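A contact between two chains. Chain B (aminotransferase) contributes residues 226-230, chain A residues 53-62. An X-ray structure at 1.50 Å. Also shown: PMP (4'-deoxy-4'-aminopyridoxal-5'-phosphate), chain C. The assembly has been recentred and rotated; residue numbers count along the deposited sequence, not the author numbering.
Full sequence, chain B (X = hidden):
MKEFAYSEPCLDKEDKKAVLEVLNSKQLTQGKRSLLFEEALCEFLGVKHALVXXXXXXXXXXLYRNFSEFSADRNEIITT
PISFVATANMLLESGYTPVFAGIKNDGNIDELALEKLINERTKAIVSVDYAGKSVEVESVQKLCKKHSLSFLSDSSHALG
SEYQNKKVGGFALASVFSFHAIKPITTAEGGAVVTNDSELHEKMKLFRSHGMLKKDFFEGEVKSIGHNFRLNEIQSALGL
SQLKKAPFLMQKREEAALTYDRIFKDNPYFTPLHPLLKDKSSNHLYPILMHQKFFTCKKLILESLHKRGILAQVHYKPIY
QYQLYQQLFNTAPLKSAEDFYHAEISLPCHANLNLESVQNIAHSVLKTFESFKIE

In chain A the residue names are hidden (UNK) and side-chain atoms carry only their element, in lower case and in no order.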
# COMPACT_ATOMS: atom_id res chain seq x y z
N GLY B 226 2.47 8.82 9.87
CA GLY B 226 1.59 8.11 8.97
C GLY B 226 2.45 7.45 7.92
O GLY B 226 3.69 7.54 7.94
N HIS B 227 1.75 6.78 7.00
CA HIS B 227 2.37 5.94 5.97
C HIS B 227 1.95 6.47 4.61
O HIS B 227 1.51 7.61 4.49
CB HIS B 227 1.89 4.49 6.17
CG HIS B 227 2.37 3.88 7.46
ND1 HIS B 227 3.37 2.95 7.49
CD2 HIS B 227 1.97 4.06 8.75
CE1 HIS B 227 3.60 2.59 8.75
NE2 HIS B 227 2.77 3.25 9.53
N ASN B 228 2.12 5.68 3.56
CA ASN B 228 1.49 6.02 2.27
C ASN B 228 0.73 4.78 1.83
O ASN B 228 1.29 3.89 1.17
CB ASN B 228 2.52 6.43 1.20
CG ASN B 228 1.88 6.72 -0.16
OD1 ASN B 228 2.57 7.15 -1.11
ND2 ASN B 228 0.59 6.48 -0.28
N PHE B 229 -0.52 4.72 2.30
CA PHE B 229 -1.46 3.65 1.95
C PHE B 229 -2.55 4.19 1.02
O PHE B 229 -3.67 3.70 1.01
CB PHE B 229 -2.11 3.08 3.21
CG PHE B 229 -1.14 2.47 4.20
CD1 PHE B 229 0.04 1.86 3.79
CD2 PHE B 229 -1.49 2.43 5.55
CE1 PHE B 229 0.90 1.27 4.73
CE2 PHE B 229 -0.64 1.84 6.49
CZ PHE B 229 0.54 1.25 6.09
N ARG B 230 -2.23 5.22 0.24
CA ARG B 230 -3.25 5.87 -0.58
C ARG B 230 -3.68 4.97 -1.73
O ARG B 230 -2.89 4.15 -2.25
CB ARG B 230 -2.72 7.19 -1.12
CG ARG B 230 -2.39 8.21 -0.02
CD ARG B 230 -2.07 9.58 -0.60
NE ARG B 230 -0.90 9.54 -1.49
CZ ARG B 230 0.30 10.08 -1.22
NH1 ARG B 230 0.54 10.72 -0.07
NH2 ARG B 230 1.26 10.01 -2.14
N UNK A 53 6.46 -2.30 -4.68
CA UNK A 53 5.54 -2.07 -3.56
C UNK A 53 4.53 -1.01 -3.95
O UNK A 53 4.72 -0.28 -4.91
c UNK A 53 8.52 -2.75 -2.32
c UNK A 53 6.31 -1.52 -2.36
c UNK A 53 7.26 -2.51 -1.75
c UNK A 53 8.99 -4.37 -0.59
c UNK A 53 9.40 -3.67 -1.73
c UNK A 53 7.75 -4.13 -0.02
c UNK A 53 6.90 -3.21 -0.60
N UNK A 54 3.47 -0.86 -3.15
CA UNK A 54 2.44 0.13 -3.45
C UNK A 54 2.90 1.59 -3.37
O UNK A 54 2.29 2.47 -3.97
c UNK A 54 1.22 -0.06 -2.55
o UNK A 54 1.01 1.57 -0.77
n UNK A 54 2.09 -0.36 -0.33
c UNK A 54 1.44 0.44 -1.13
N UNK A 55 3.98 1.81 -2.61
CA UNK A 55 4.57 3.16 -2.45
C UNK A 55 6.02 3.01 -1.99
O UNK A 55 6.39 1.95 -1.48
o UNK A 55 3.93 3.42 -0.12
c UNK A 55 3.77 3.96 -1.42
N UNK A 56 6.85 4.06 -2.13
CA UNK A 56 8.20 3.96 -1.57
C UNK A 56 8.16 3.99 -0.04
O UNK A 56 9.07 3.49 0.62
c UNK A 56 9.11 5.09 -2.11
N UNK A 57 7.09 4.55 0.53
CA UNK A 57 6.98 4.58 1.98
C UNK A 57 6.81 3.16 2.52
O UNK A 57 7.44 2.79 3.53
c UNK A 57 5.84 5.51 2.43
c UNK A 57 5.76 5.59 3.96
o UNK A 57 6.10 6.82 1.90
N UNK A 58 6.00 2.35 1.82
CA UNK A 58 5.87 0.94 2.21
C UNK A 58 7.19 0.20 2.01
O UNK A 58 7.54 -0.67 2.80
o UNK A 58 3.53 0.82 1.67
c UNK A 58 4.80 0.26 1.37
N UNK A 59 7.89 0.55 0.93
CA UNK A 59 9.20 -0.03 0.67
C UNK A 59 10.18 0.31 1.80
O UNK A 59 10.93 -0.58 2.25
c UNK A 59 9.73 0.50 -0.67
N UNK A 60 10.18 1.57 2.24
CA UNK A 60 11.07 1.99 3.34
C UNK A 60 10.78 1.22 4.62
O UNK A 60 11.70 0.74 5.29
c UNK A 60 11.15 5.84 2.76
c UNK A 60 13.18 4.32 2.82
c UNK A 60 10.95 3.50 3.63
c UNK A 60 11.66 4.40 2.62
N UNK A 61 9.49 1.13 4.97
CA UNK A 61 9.13 0.38 6.17
C UNK A 61 9.62 -1.06 6.03
O UNK A 61 10.18 -1.64 6.97
c UNK A 61 7.59 0.24 8.86
c UNK A 61 5.58 -0.56 7.56
c UNK A 61 7.11 -0.43 7.58
c UNK A 61 7.61 0.36 6.36
N UNK A 62 9.37 -1.67 4.88
CA UNK A 62 9.78 -3.06 4.66
C UNK A 62 11.29 -3.21 4.81
O UNK A 62 11.77 -4.15 5.45
o UNK A 62 7.86 -3.50 3.30
c UNK A 62 9.29 -3.55 3.32
c UNK A 62 9.71 -5.01 3.06
N1 PMP C . 11.59 9.45 0.20
C2 PMP C . 11.70 10.64 -0.46
C2A PMP C . 13.09 11.21 -0.60
C3 PMP C . 10.61 11.16 -1.16
O3 PMP C . 10.78 12.25 -1.98
C4 PMP C . 9.35 10.58 -0.97
C4A PMP C . 8.08 11.20 -1.53
N4A PMP C . 8.24 12.62 -1.77
C5 PMP C . 9.25 9.38 -0.27
C6 PMP C . 10.37 8.83 0.32
C5A PMP C . 7.94 8.62 -0.16
O4P PMP C . 7.67 8.02 -1.42
P PMP C . 6.17 7.59 -1.83
O1P PMP C . 5.48 8.89 -2.16
O2P PMP C . 6.33 6.70 -3.04
O3P PMP C . 5.52 6.90 -0.64
O HOH W 1 4.80 2.07 5.25
O HOH W 2 3.41 3.16 3.30

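Position 53 carries seven side-chain carbons, one leading into a ring of six. The ring bears no oxygen, so this is Phe A53. It lies out of reach of the chain B stretch.

Position 54 has two carbons, the second carrying one oxygen and one nitrogen. Its CA-to-CB bond points toward chain B, and the amide end approaches Asn B228 and Phe B229. Such a short, planar amide makes the residue Asn A54. The amide is probably turned over in the model, so its two ends are not assigned roles here.

Position 55 has one carbon and one oxygen. The oxygen lies 3.0 Å from the backbone O of Asn B228. A lone hydroxyl on CB makes this Ser A55. Its OG donates a hydrogen bond to Asn B228 O.

Position 56 has a single carbon and makes no contact with the chain B stretch. It is Ala A56, the first residue of the helix. Its backbone N donates to PMP O2P at 2.8 Å.

Position 57 branches at CB into one oxygen and one carbon. Its CA-to-CB bond points toward the chain B stretch. Its CB lies 3.7 Å from CB of Asn B228, and the branch carbon lies 4.0 Å from CA of His B227. The fork identifies Thr A57; the branch carbon is CG2. OG1 also lies 3.7 Å from CB of Asn B228, and it donates to PMP O3P at 2.6 Å. The backbone N of Thr A57 donates to the same O3P at 3.1 Å.

Position 58 again has one carbon and one oxygen, and the oxygen sits 4.1 Å from CE1 of Phe B229, at the ring edge. It is Ser A58. Its backbone N donates to OG of Ser A55 at 3.0 Å, which caps the helix.

Position 59 has one carbon and is out of reach of chain B. It is Ala A59.

Position 60 has four carbons, forked at the second. It is out of reach of the chain B stretch. It is Leu A60; its CD1 is 3.9 Å from C6 of PMP.

Position 61 has the same four-carbon fork. Its CA-to-CB bond points toward the chain B stretch. One end carbon lies 3.9 Å from CE1 of His B227, at the ring edge. It is Leu A61; that carbon is CD2.

Position 62 branches at CB into an oxygen and a carbon, and touches nothing on the chain B stretch. It is Thr A62, whose OG1 donates to Ser A58 O at 2.9 Å.

The contact sets the start of a chain A helix against an irregular segment of chain B. Ser A55 joins the two directly, since its OG accepts from the helix and donates to Asn B228 O. Two waters extend the polar link. Water 2 accepts from Asn B228 N and hydrogen-bonds Ser A58 OG; water 1 bonds His B227 ND1 and, weakly, Thr A57 O. Apolar packing by Thr A57 and Leu A61 completes the fit. The PMP phosphate rests on the backbone of the first helical turn, as suits an aminotransferase cofactor held at a subunit boundary.

Chain A, residues 53-62: FNSATSALLT
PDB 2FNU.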